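Local atomic coordinates of aminoacyl-tRNA synthetase (Cryptosporidium parvum, PDB entry 5F9Z), a protein that binds halofuginone together with an ATP analogue and, as a class II prolyl-tRNA synthetase, probably attaches proline to its cognate tRNA at the cost of ATP. Residues 103-108 with 117-122; 162-167 with 276-281; 302-307 with 359-364. One frame throughout, in Å; residues are numbered along the deposited sequence.

Contact 1 of 3, residues 103-108 with 117-122. With HFG (7-bromo-6-chloro-3-{3-[(2R,3S)-3-hydroxypiperidin-2-yl]-2-oxopropyl}quinazolin-4(3H)-one), chain E.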
loop_
_atom_site.group_PDB
_atom_site.type_symbol
_atom_site.label_atom_id
_atom_site.label_comp_id
_atom_site.label_asym_id
_atom_site.label_seq_id
_atom_site.Cartn_x
_atom_site.Cartn_y
_atom_site.Cartn_z
ATOM N N VAL A 103 -14.130 -10.434 15.536
ATOM C CA VAL A 103 -13.187 -11.189 16.355
ATOM C C VAL A 103 -13.285 -12.666 15.999
ATOM O O VAL A 103 -14.362 -13.266 16.074
ATOM C CB VAL A 103 -13.458 -10.970 17.848
ATOM C CG1 VAL A 103 -12.313 -11.528 18.674
ATOM C CG2 VAL A 103 -13.674 -9.498 18.144
ATOM N N ALA A 104 -12.157 -13.261 15.617
ATOM C CA ALA A 104 -12.074 -14.702 15.423
ATOM C C ALA A 104 -11.766 -15.354 16.766
ATOM O O ALA A 104 -10.746 -15.044 17.391
ATOM C CB ALA A 104 -11.005 -15.053 14.390
ATOM N N TRP A 105 -12.643 -16.252 17.206
ATOM C CA TRP A 105 -12.551 -16.858 18.527
ATOM C C TRP A 105 -12.154 -18.323 18.413
ATOM O O TRP A 105 -12.779 -19.086 17.668
ATOM C CB TRP A 105 -13.879 -16.739 19.277
ATOM C CG TRP A 105 -14.208 -15.344 19.698
ATOM C CD1 TRP A 105 -15.014 -14.458 19.045
ATOM C CD2 TRP A 105 -13.738 -14.669 20.871
ATOM N NE1 TRP A 105 -15.077 -13.274 19.739
ATOM C CE2 TRP A 105 -14.302 -13.378 20.863
ATOM C CE3 TRP A 105 -12.896 -15.031 21.926
ATOM C CZ2 TRP A 105 -14.050 -12.447 21.869
ATOM C CZ3 TRP A 105 -12.649 -14.108 22.925
ATOM C CH2 TRP A 105 -13.222 -12.830 22.888
ATOM N N VAL A 106 -11.121 -18.710 19.157
ATOM C CA VAL A 106 -10.772 -20.116 19.329
ATOM C C VAL A 106 -11.626 -20.659 20.470
ATOM O O VAL A 106 -11.463 -20.257 21.624
ATOM C CB VAL A 106 -9.278 -20.298 19.616
ATOM C CG1 VAL A 106 -8.963 -21.761 19.891
ATOM C CG2 VAL A 106 -8.445 -19.778 18.454
ATOM N N THR A 107 -12.545 -21.568 20.149
ATOM C CA THR A 107 -13.497 -22.080 21.123
ATOM C C THR A 107 -13.267 -23.541 21.485
ATOM O O THR A 107 -13.987 -24.071 22.336
ATOM C CB THR A 107 -14.930 -21.906 20.607
ATOM O OG1 THR A 107 -15.114 -22.699 19.428
ATOM C CG2 THR A 107 -15.204 -20.446 20.277
ATOM N N LYS A 108 -12.291 -24.204 20.870
ATOM C CA LYS A 108 -12.062 -25.612 21.162
ATOM C C LYS A 108 -10.631 -25.982 20.805
ATOM O O LYS A 108 -10.046 -25.434 19.868
ATOM C CB LYS A 108 -13.046 -26.509 20.400
ATOM N N PRO A 117 -13.473 -18.875 25.714
ATOM C CA PRO A 117 -12.847 -18.835 24.387
ATOM C C PRO A 117 -11.765 -17.770 24.310
ATOM O O PRO A 117 -11.793 -16.767 25.028
ATOM C CB PRO A 117 -14.019 -18.517 23.449
ATOM C CG PRO A 117 -15.066 -17.909 24.330
ATOM C CD PRO A 117 -14.914 -18.584 25.658
ATOM N N ILE A 118 -10.799 -18.003 23.426
ATOM C CA ILE A 118 -9.628 -17.149 23.275
ATOM C C ILE A 118 -9.695 -16.472 21.914
ATOM O O ILE A 118 -9.958 -17.128 20.898
ATOM C CB ILE A 118 -8.327 -17.954 23.435
ATOM C CG1 ILE A 118 -8.265 -18.584 24.827
ATOM C CG2 ILE A 118 -7.119 -17.069 23.195
ATOM C CD1 ILE A 118 -7.053 -19.465 25.048
ATOM N N ALA A 119 -9.452 -15.165 21.894
ATOM C CA ALA A 119 -9.567 -14.372 20.679
ATOM C C ALA A 119 -8.266 -14.388 19.890
ATOM O O ALA A 119 -7.174 -14.328 20.463
ATOM C CB ALA A 119 -9.946 -12.930 21.015
ATOM N N ILE A 120 -8.391 -14.475 18.569
ATOM C CA ILE A 120 -7.251 -14.263 17.685
ATOM C C ILE A 120 -7.038 -12.764 17.528
ATOM O O ILE A 120 -7.991 -12.010 17.303
ATOM C CB ILE A 120 -7.475 -14.940 16.323
ATOM C CG1 ILE A 120 -7.574 -16.457 16.484
ATOM C CG2 ILE A 120 -6.349 -14.592 15.365
ATOM C CD1 ILE A 120 -7.664 -17.194 15.168
ATOM N N ARG A 121 -5.786 -12.334 17.649
ATOM C CA ARG A 121 -5.362 -10.941 17.618
ATOM C C ARG A 121 -5.902 -10.184 16.407
ATOM O O ARG A 121 -5.528 -10.487 15.268
ATOM C CB ARG A 121 -3.833 -10.889 17.641
ATOM C CG ARG A 121 -3.209 -9.592 17.177
ATOM C CD ARG A 121 -1.706 -9.762 17.047
ATOM N NE ARG A 121 -1.357 -10.836 16.120
ATOM C CZ ARG A 121 -0.203 -11.494 16.134
ATOM N NH1 ARG A 121 0.722 -11.199 17.040
ATOM N NH2 ARG A 121 0.027 -12.454 15.249
ATOM N N PRO A 122 -6.798 -9.213 16.612
ATOM C CA PRO A 122 -7.151 -8.278 15.538
ATOM C C PRO A 122 -6.291 -7.029 15.542
ATOM O O PRO A 122 -6.300 -6.280 14.554
ATOM C CB PRO A 122 -8.608 -7.934 15.869
ATOM C CG PRO A 122 -8.623 -7.939 17.372
ATOM C CD PRO A 122 -7.618 -8.988 17.817
HETATM O "O4'" HFG E . -6.216 -1.212 14.988
HETATM C C21 HFG E . -6.643 -0.098 15.085
HETATM C "C3'" HFG E . -5.703 1.077 15.439
HETATM C "C2'" HFG E . -4.224 0.757 15.216
HETATM N "N1'" HFG E . -3.837 -0.363 15.965
HETATM C "C6'" HFG E . -2.642 -0.956 15.444
HETATM C "C5'" HFG E . -1.865 -0.004 14.532
HETATM C "C4'" HFG E . -2.634 0.406 13.395
HETATM C C39 HFG E . -4.005 0.522 13.706
HETATM O "O7'" HFG E . -4.610 1.695 12.950
HETATM C "C1'" HFG E . -8.242 0.196 14.833
HETATM N N3 HFG E . -9.018 -1.115 14.891
HETATM C C4 HFG E . -9.161 -1.777 16.103
HETATM O O11 HFG E . -8.667 -1.307 17.130
HETATM C C10 HFG E . -9.857 -2.949 16.155
HETATM C C5 HFG E . -10.030 -3.664 17.396
HETATM C C2 HFG E . -9.548 -1.614 13.795
HETATM N N1 HFG E . -10.236 -2.766 13.806
HETATM C C9 HFG E . -10.398 -3.442 14.983
HETATM C C8 HFG E . -11.118 -4.646 14.998
HETATM C C7 HFG E . -11.284 -5.345 16.219
HETATM BR BR1 HFG E . -12.288 -7.024 16.233
HETATM C C6 HFG E . -10.735 -4.844 17.409
HETATM CL CL1 HFG E . -10.947 -5.719 18.925
HETATM O O HOH W 1 -9.942 -11.913 15.267
#

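Contact 2 of 3, residues 162-167 with 276-281. With ANP (phosphoaminophosphonic acid-adenylate ester), chain D.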
loop_
_atom_site.group_PDB
_atom_site.type_symbol
_atom_site.label_atom_id
_atom_site.label_comp_id
_atom_site.label_asym_id
_atom_site.label_seq_id
_atom_site.Cartn_x
_atom_site.Cartn_y
_atom_site.Cartn_z
ATOM N N PRO A 162 -8.684 -8.968 -2.730
ATOM C CA PRO A 162 -7.283 -9.360 -2.532
ATOM C C PRO A 162 -6.409 -8.157 -2.206
ATOM O O PRO A 162 -6.528 -7.094 -2.823
ATOM C CB PRO A 162 -6.906 -9.992 -3.875
ATOM C CG PRO A 162 -8.198 -10.537 -4.390
ATOM C CD PRO A 162 -9.259 -9.561 -3.951
ATOM N N PHE A 163 -5.547 -8.331 -1.202
ATOM C CA PHE A 163 -4.689 -7.282 -0.655
ATOM C C PHE A 163 -5.490 -6.176 0.024
ATOM O O PHE A 163 -5.261 -5.878 1.201
ATOM C CB PHE A 163 -3.792 -6.679 -1.742
ATOM C CG PHE A 163 -2.902 -7.679 -2.421
ATOM C CD1 PHE A 163 -1.808 -8.215 -1.760
ATOM C CD2 PHE A 163 -3.147 -8.069 -3.727
ATOM C CE1 PHE A 163 -0.984 -9.130 -2.385
ATOM C CE2 PHE A 163 -2.324 -8.981 -4.358
ATOM C CZ PHE A 163 -1.241 -9.512 -3.686
ATOM N N ILE A 164 -6.431 -5.568 -0.705
ATOM C CA ILE A 164 -7.115 -4.371 -0.213
ATOM C C ILE A 164 -7.830 -4.657 1.103
ATOM O O ILE A 164 -7.670 -3.925 2.089
ATOM C CB ILE A 164 -8.092 -3.836 -1.276
ATOM C CG1 ILE A 164 -7.361 -3.582 -2.597
ATOM C CG2 ILE A 164 -8.766 -2.565 -0.782
ATOM C CD1 ILE A 164 -6.259 -2.551 -2.499
ATOM N N ARG A 165 -8.634 -5.718 1.142
ATOM C CA ARG A 165 -9.379 -6.084 2.347
ATOM C C ARG A 165 -9.447 -7.607 2.417
ATOM O O ARG A 165 -10.253 -8.230 1.721
ATOM C CB ARG A 165 -10.772 -5.465 2.350
ATOM C CG ARG A 165 -11.578 -5.771 3.601
ATOM C CD ARG A 165 -12.866 -4.967 3.644
ATOM N NE ARG A 165 -12.613 -3.532 3.558
ATOM C CZ ARG A 165 -12.274 -2.769 4.593
ATOM N NH1 ARG A 165 -12.142 -3.304 5.799
ATOM N NH2 ARG A 165 -12.063 -1.470 4.422
ATOM N N THR A 166 -8.604 -8.196 3.259
ATOM C CA THR A 166 -8.541 -9.638 3.429
ATOM C C THR A 166 -8.794 -9.997 4.888
ATOM O O THR A 166 -8.444 -9.241 5.800
ATOM C CB THR A 166 -7.184 -10.194 2.981
ATOM O OG1 THR A 166 -6.155 -9.703 3.850
ATOM C CG2 THR A 166 -6.877 -9.758 1.558
ATOM N N ARG A 167 -9.410 -11.162 5.101
ATOM C CA ARG A 167 -9.728 -11.585 6.462
ATOM C C ARG A 167 -8.475 -11.945 7.247
ATOM O O ARG A 167 -8.449 -11.791 8.473
ATOM C CB ARG A 167 -10.717 -12.747 6.435
ATOM C CG ARG A 167 -12.117 -12.314 6.039
ATOM C CD ARG A 167 -13.131 -13.426 6.211
ATOM N NE ARG A 167 -14.495 -12.906 6.215
ATOM C CZ ARG A 167 -15.584 -13.665 6.261
ATOM N NH1 ARG A 167 -15.474 -14.986 6.300
ATOM N NH2 ARG A 167 -16.786 -13.103 6.264
ATOM N N THR A 276 -0.338 -2.414 5.916
ATOM C CA THR A 276 -0.688 -3.794 5.609
ATOM C C THR A 276 -0.317 -4.132 4.169
ATOM O O THR A 276 0.161 -3.286 3.406
ATOM C CB THR A 276 -2.183 -4.038 5.825
ATOM O OG1 THR A 276 -2.919 -3.326 4.827
ATOM C CG2 THR A 276 -2.608 -3.549 7.192
ATOM N N THR A 277 -0.566 -5.392 3.800
ATOM C CA THR A 277 -0.407 -5.866 2.429
ATOM C C THR A 277 -1.360 -5.187 1.453
ATOM O O THR A 277 -1.267 -5.451 0.249
ATOM C CB THR A 277 -0.604 -7.382 2.372
ATOM O OG1 THR A 277 -1.711 -7.751 3.204
ATOM C CG2 THR A 277 0.647 -8.097 2.850
ATOM N N ARG A 278 -2.275 -4.342 1.939
ATOM C CA ARG A 278 -3.103 -3.530 1.049
ATOM C C ARG A 278 -2.254 -2.677 0.114
ATOM O O ARG A 278 -2.660 -2.413 -1.025
ATOM C CB ARG A 278 -4.036 -2.648 1.883
ATOM C CG ARG A 278 -4.693 -1.510 1.123
ATOM C CD ARG A 278 -5.546 -0.658 2.045
ATOM N NE ARG A 278 -6.729 -1.371 2.516
ATOM C CZ ARG A 278 -7.747 -0.792 3.146
ATOM N NH1 ARG A 278 -7.727 0.514 3.378
ATOM N NH2 ARG A 278 -8.785 -1.517 3.541
ATOM N N ALA A 279 -1.074 -2.248 0.573
ATOM C CA ALA A 279 -0.196 -1.429 -0.257
ATOM C C ALA A 279 0.116 -2.112 -1.581
ATOM O O ALA A 279 0.239 -1.447 -2.617
ATOM C CB ALA A 279 1.096 -1.119 0.498
ATOM N N ILE A 280 0.246 -3.439 -1.569
ATOM C CA ILE A 280 0.520 -4.170 -2.802
ATOM C C ILE A 280 -0.654 -4.043 -3.763
ATOM O O ILE A 280 -0.474 -3.779 -4.958
ATOM C CB ILE A 280 0.841 -5.642 -2.490
ATOM C CG1 ILE A 280 2.003 -5.732 -1.497
ATOM C CG2 ILE A 280 1.166 -6.399 -3.770
ATOM C CD1 ILE A 280 2.378 -7.149 -1.121
ATOM N N GLY A 281 -1.875 -4.215 -3.253
ATOM C CA GLY A 281 -3.045 -4.120 -4.111
ATOM C C GLY A 281 -3.230 -2.736 -4.704
ATOM O O GLY A 281 -3.549 -2.596 -5.888
HETATM P PG ANP D . -11.429 0.067 7.844
HETATM O O1G ANP D . -12.716 0.685 8.289
HETATM O O2G ANP D . -11.338 0.140 6.272
HETATM O O3G ANP D . -11.384 -1.449 8.291
HETATM P PB ANP D . -9.471 0.169 9.862
HETATM O O1B ANP D . -9.630 1.082 11.112
HETATM O O2B ANP D . -10.149 -1.138 10.116
HETATM N N3B ANP D . -10.132 0.927 8.517
HETATM P PA ANP D . -6.881 -0.115 10.737
HETATM O O1A ANP D . -7.306 -1.015 11.831
HETATM O O2A ANP D . -6.637 1.333 11.172
HETATM O O3A ANP D . -7.959 -0.074 9.571
HETATM O "O5'" ANP D . -5.585 -0.743 10.073
HETATM C "C5'" ANP D . -4.505 0.084 9.588
HETATM C "C4'" ANP D . -4.526 0.087 8.080
HETATM O "O4'" ANP D . -4.604 -1.269 7.605
HETATM C "C3'" ANP D . -5.715 0.795 7.445
HETATM O "O3'" ANP D . -5.448 2.183 7.292
HETATM C "C2'" ANP D . -5.841 0.091 6.089
HETATM O "O2'" ANP D . -5.030 0.713 5.100
HETATM C "C1'" ANP D . -5.329 -1.324 6.390
HETATM N N9 ANP D . -6.377 -2.330 6.533
HETATM C C8 ANP D . -7.481 -2.266 7.344
HETATM N N7 ANP D . -8.254 -3.323 7.279
HETATM C C5 ANP D . -7.610 -4.144 6.365
HETATM C C6 ANP D . -7.919 -5.420 5.856
HETATM N N6 ANP D . -9.000 -6.120 6.208
HETATM N N1 ANP D . -7.065 -5.961 4.956
HETATM C C2 ANP D . -5.982 -5.264 4.599
HETATM N N3 ANP D . -5.589 -4.057 5.012
HETATM C C4 ANP D . -6.451 -3.547 5.900
#

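Contact 3 of 3, residues 302-307 with 359-364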
loop_
_atom_site.group_PDB
_atom_site.type_symbol
_atom_site.label_atom_id
_atom_site.label_comp_id
_atom_site.label_asym_id
_atom_site.label_seq_id
_atom_site.Cartn_x
_atom_site.Cartn_y
_atom_site.Cartn_z
ATOM N N VAL A 302 11.729 -9.433 -10.576
ATOM C CA VAL A 302 12.733 -9.496 -11.629
ATOM C C VAL A 302 12.659 -8.193 -12.410
ATOM O O VAL A 302 11.631 -7.895 -13.030
ATOM C CB VAL A 302 12.528 -10.704 -12.557
ATOM C CG1 VAL A 302 13.508 -10.650 -13.715
ATOM C CG2 VAL A 302 12.691 -12.002 -11.780
ATOM N N GLN A 303 13.739 -7.414 -12.371
ATOM C CA GLN A 303 13.754 -6.135 -13.072
ATOM C C GLN A 303 14.063 -6.311 -14.554
ATOM O O GLN A 303 13.501 -5.603 -15.396
ATOM C CB GLN A 303 14.768 -5.193 -12.423
ATOM C CG GLN A 303 14.422 -4.804 -10.997
ATOM C CD GLN A 303 15.549 -4.062 -10.309
ATOM O OE1 GLN A 303 16.724 -4.355 -10.528
ATOM N NE2 GLN A 303 15.195 -3.090 -9.476
ATOM N N VAL A 304 14.951 -7.245 -14.890
ATOM C CA VAL A 304 15.342 -7.503 -16.269
ATOM C C VAL A 304 15.270 -9.001 -16.519
ATOM O O VAL A 304 15.848 -9.790 -15.765
ATOM C CB VAL A 304 16.758 -6.980 -16.576
ATOM C CG1 VAL A 304 17.159 -7.349 -17.994
ATOM C CG2 VAL A 304 16.831 -5.473 -16.370
ATOM N N ILE A 305 14.563 -9.393 -17.575
ATOM C CA ILE A 305 14.535 -10.775 -18.036
ATOM C C ILE A 305 15.290 -10.841 -19.357
ATOM O O ILE A 305 15.021 -10.058 -20.276
ATOM C CB ILE A 305 13.094 -11.308 -18.168
ATOM C CG1 ILE A 305 13.102 -12.777 -18.594
ATOM C CG2 ILE A 305 12.258 -10.455 -19.118
ATOM C CD1 ILE A 305 13.637 -13.710 -17.531
ATOM N N ILE A 306 16.260 -11.744 -19.436
ATOM C CA ILE A 306 17.091 -11.901 -20.624
ATOM C C ILE A 306 16.509 -13.049 -21.436
ATOM O O ILE A 306 16.547 -14.209 -21.011
ATOM C CB ILE A 306 18.559 -12.154 -20.261
ATOM C CG1 ILE A 306 19.103 -11.002 -19.412
ATOM C CG2 ILE A 306 19.396 -12.325 -21.521
ATOM C CD1 ILE A 306 20.557 -11.164 -19.024
ATOM N N ILE A 307 15.967 -12.728 -22.606
ATOM C CA ILE A 307 15.307 -13.722 -23.448
ATOM C C ILE A 307 16.112 -13.906 -24.729
ATOM O O ILE A 307 15.981 -13.103 -25.665
ATOM C CB ILE A 307 13.858 -13.312 -23.756
ATOM C CG1 ILE A 307 13.091 -13.065 -22.455
ATOM C CG2 ILE A 307 13.170 -14.381 -24.588
ATOM C CD1 ILE A 307 11.667 -12.599 -22.664
ATOM N N VAL A 359 7.682 -7.610 -15.465
ATOM C CA VAL A 359 9.123 -7.391 -15.513
ATOM C C VAL A 359 9.404 -6.086 -16.245
ATOM O O VAL A 359 8.898 -5.856 -17.350
ATOM C CB VAL A 359 9.831 -8.576 -16.185
ATOM C CG1 VAL A 359 11.322 -8.302 -16.304
ATOM C CG2 VAL A 359 9.584 -9.854 -15.397
ATOM N N CYS A 360 10.221 -5.229 -15.628
ATOM C CA CYS A 360 10.399 -3.865 -16.121
ATOM C C CYS A 360 10.997 -3.847 -17.522
ATOM O O CYS A 360 10.503 -3.146 -18.412
ATOM C CB CYS A 360 11.278 -3.075 -15.154
ATOM S SG CYS A 360 10.713 -3.123 -13.444
ATOM N N LEU A 361 12.071 -4.602 -17.735
ATOM C CA LEU A 361 12.769 -4.617 -19.011
ATOM C C LEU A 361 12.993 -6.054 -19.453
ATOM O O LEU A 361 13.246 -6.936 -18.626
ATOM C CB LEU A 361 14.120 -3.893 -18.917
ATOM C CG LEU A 361 14.148 -2.490 -18.308
ATOM C CD1 LEU A 361 15.583 -2.038 -18.090
ATOM C CD2 LEU A 361 13.402 -1.500 -19.190
ATOM N N ARG A 362 12.899 -6.290 -20.758
ATOM C CA ARG A 362 13.280 -7.568 -21.337
ATOM C C ARG A 362 14.402 -7.344 -22.340
ATOM O O ARG A 362 14.393 -6.364 -23.091
ATOM C CB ARG A 362 12.093 -8.278 -22.006
ATOM C CG ARG A 362 11.608 -7.678 -23.313
ATOM C CD ARG A 362 10.947 -8.754 -24.159
ATOM N NE ARG A 362 10.203 -8.212 -25.291
ATOM C CZ ARG A 362 8.901 -7.947 -25.267
ATOM N NH1 ARG A 362 8.199 -8.172 -24.165
ATOM N NH2 ARG A 362 8.300 -7.456 -26.342
ATOM N N PHE A 363 15.382 -8.242 -22.324
ATOM C CA PHE A 363 16.513 -8.196 -23.239
ATOM C C PHE A 363 16.332 -9.288 -24.283
ATOM O O PHE A 363 16.267 -10.473 -23.940
ATOM C CB PHE A 363 17.840 -8.381 -22.501
ATOM C CG PHE A 363 18.235 -7.212 -21.638
ATOM C CD1 PHE A 363 17.449 -6.072 -21.570
ATOM C CD2 PHE A 363 19.408 -7.252 -20.902
ATOM C CE1 PHE A 363 17.820 -5.003 -20.776
ATOM C CE2 PHE A 363 19.786 -6.186 -20.110
ATOM C CZ PHE A 363 18.990 -5.061 -20.047
ATOM N N GLU A 364 16.243 -8.889 -25.546
ATOM C CA GLU A 364 16.171 -9.823 -26.661
ATOM C C GLU A 364 17.572 -9.987 -27.237
ATOM O O GLU A 364 18.166 -9.016 -27.717
ATOM C CB GLU A 364 15.192 -9.326 -27.724
ATOM C CG GLU A 364 13.793 -9.073 -27.187
ATOM C CD GLU A 364 12.854 -8.512 -28.234
ATOM O OE1 GLU A 364 13.299 -8.295 -29.381
ATOM O OE2 GLU A 364 11.669 -8.287 -27.909
#

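Contact 1 of 3, residues 103-108 with 117-122
Trp105 holds CG anti to its own carbonyl carbon (chi1 -70°), which directs the indole toward the partner strand, and chi2 near 97° turns its face to Ala119. The methyl CB of Ala119 sits over one face of the six-membered ring, 3.7 Å from the centroid and displaced toward the rim, which meets the geometry of a CH-pi contact. Val103, with CG1 anti to the backbone N, brings CG1 over the same ring face and to 3.6 Å from Ala119 CB. The ring's far end reaches further along the partner strand, where Trp105 CZ3 lies near Pro117 O, close to the plane of the indole.

Three backbone hydrogen bonds fix the strand pairing: Ile120 N to Ala104 O, and the reciprocal bonds between Val106 and Ile118. The first is 2.7 Å long and nearly straight (176° at the hydrogen). Trp105 and Ala119 form a non-hydrogen-bonded antiparallel pair and Val106 and Ile118 a hydrogen-bonded one, as expected of a beta hairpin. This hairpin belongs to a small three-stranded antiparallel sheet, separate from the large sheet that carries the nucleotide site, with 112-120 as the central strand and 83-85 on its other flank.

On the sheet face of Val106 and Ile118, Val106 CG2 meets Ile120 CG1 at 4.0 Å, the two side chains crossing at about a right angle. Ala104 CB packs nearby on Ile120 CB. Where the strands separate, a water accepts from Ala104 N at 2.6 Å and donates to Ile120 O, extending the pairing beyond the direct bonds.

Halofuginone meets this end of the hairpin with its halogenated ring. Val103 CG2 is 3.4 Å from BR1 of the ligand, and Pro122 CG is 3.6 Å from CL1, while His244 and Thr123 hydrogen-bond the same inhibitor.

Contact 2 of 3, residues 162-167 with 276-281
Hydrogen bonding across the contact converges on one acceptor, Ile164 O, which the guanidinium of Arg278 grips side-on. Arg278 NE donates to Ile164 O at 2.8 Å, lying in the carbonyl plane on a lone pair. The second donor, Arg278 NH2, is 3.0 Å from Ile164 O but stands above that plane, giving a more bent bond. A turn at chi3 (-69°) swings the guanidinium onto the carbonyl, and Gln239 O takes a further bond from Arg278 NH1.

Two like charges also meet: Arg165 NH2 comes to 3.4 Å from Arg278 NH2, two donors with no bond between them, and the guanidinium planes stand 72° apart. The repulsion is probably offset by the gamma-phosphate of the ATP analogue, since Arg165 NH2 donates to O2G at 2.6 Å, and Glu156 forms a salt bridge with Arg165 NH1.

By position and sequence, 162-167 probably forms part of the motif 2 loop of class II synthetases, and Arg278 is consistent with the motif 3 arginine, so the contact would join two signature elements around the nucleotide. Thr166 binds adenine through its backbone N and O. Thr276 OG1 donates to adenine N3 at 2.8 Å and accepts the capping bond from Arg278 N, coupling the base to the start of helix 278-287.

Apolar packing is concentrated on Phe163. Over one face of its ring lies Ile280 CG2, 4.0 Å from the centroid in a CH-pi contact. Phe163 CB approaches Gly281 N at 3.5 Å, and Ile164 CD1 rests on the backbone of the same glycine.

Contact 3 of 3, residues 302-307 with 359-364
Ile307 N donates to Phe363 O at 2.6 Å, the shortest of four backbone hydrogen bonds that fasten the two strands. Phe363 N in turn donates to Ile305 O, Ile305 N to Leu361 O, and Leu361 N to Gln303 O. Donors thus alternate between the two strands, as parallel pairing requires, and the segment axes diverge by only 20°.

On the face of the sheet bearing Ile305 and Ile307, Arg362 NE forms a salt bridge with Glu364 OE2 at 3.0 Å. The carboxylate uses its anti lone pair, and its oxygen lies close to the guanidinium plane. Arg362 NH1 has a second acidic partner in Glu355, and Tyr351 adds a cation-pi contact.

On the same face the branch methyl Ile305 CG2 touches Arg362 CB at 3.6 Å and Val359 CG1 at 3.7 Å. On the other face, Val304 CG1 stands 3.4 Å from the Phe363 ring centroid and only 6° off the ring normal, a tight CH-pi contact over the centre of the ring. Chi1 of 176° places that methyl anti to the backbone N. Its sister methyl, Val304 CG2, meets Leu361 CD1 at 4.0 Å.

Strand 337-339 continues the sheet beside 304-308, and antiparallel strand 374-379 flanks 361-365, consistent with the alpha/beta anticodon-binding domain of class IIa synthetases. Helix 347-356 covers the Ile305, Ile307 and Glu364 side, while helix 393-417 packs on Leu361 and Phe363 from the other.

Overall arrangement
From the N terminus the chain meets the contacts in series, with none nesting or crossing. Contact 1 closes first, spanning eight residues of a hairpin at the surface of the catalytic core. Contact 2 then encloses 108 residues, with more strand than helix, and ties the loop before strand 168-178 to the start of helix 278-287 in the buried interior. Its nearest atoms lie about 7 Å from those of contact 1, each touching a different bound ligand. Beyond helix 278-287 comes strand 304-308, where contact 3 opens and closes a 51-residue loop inside the anticodon-binding domain, its centre about 46 Å from that of contact 1.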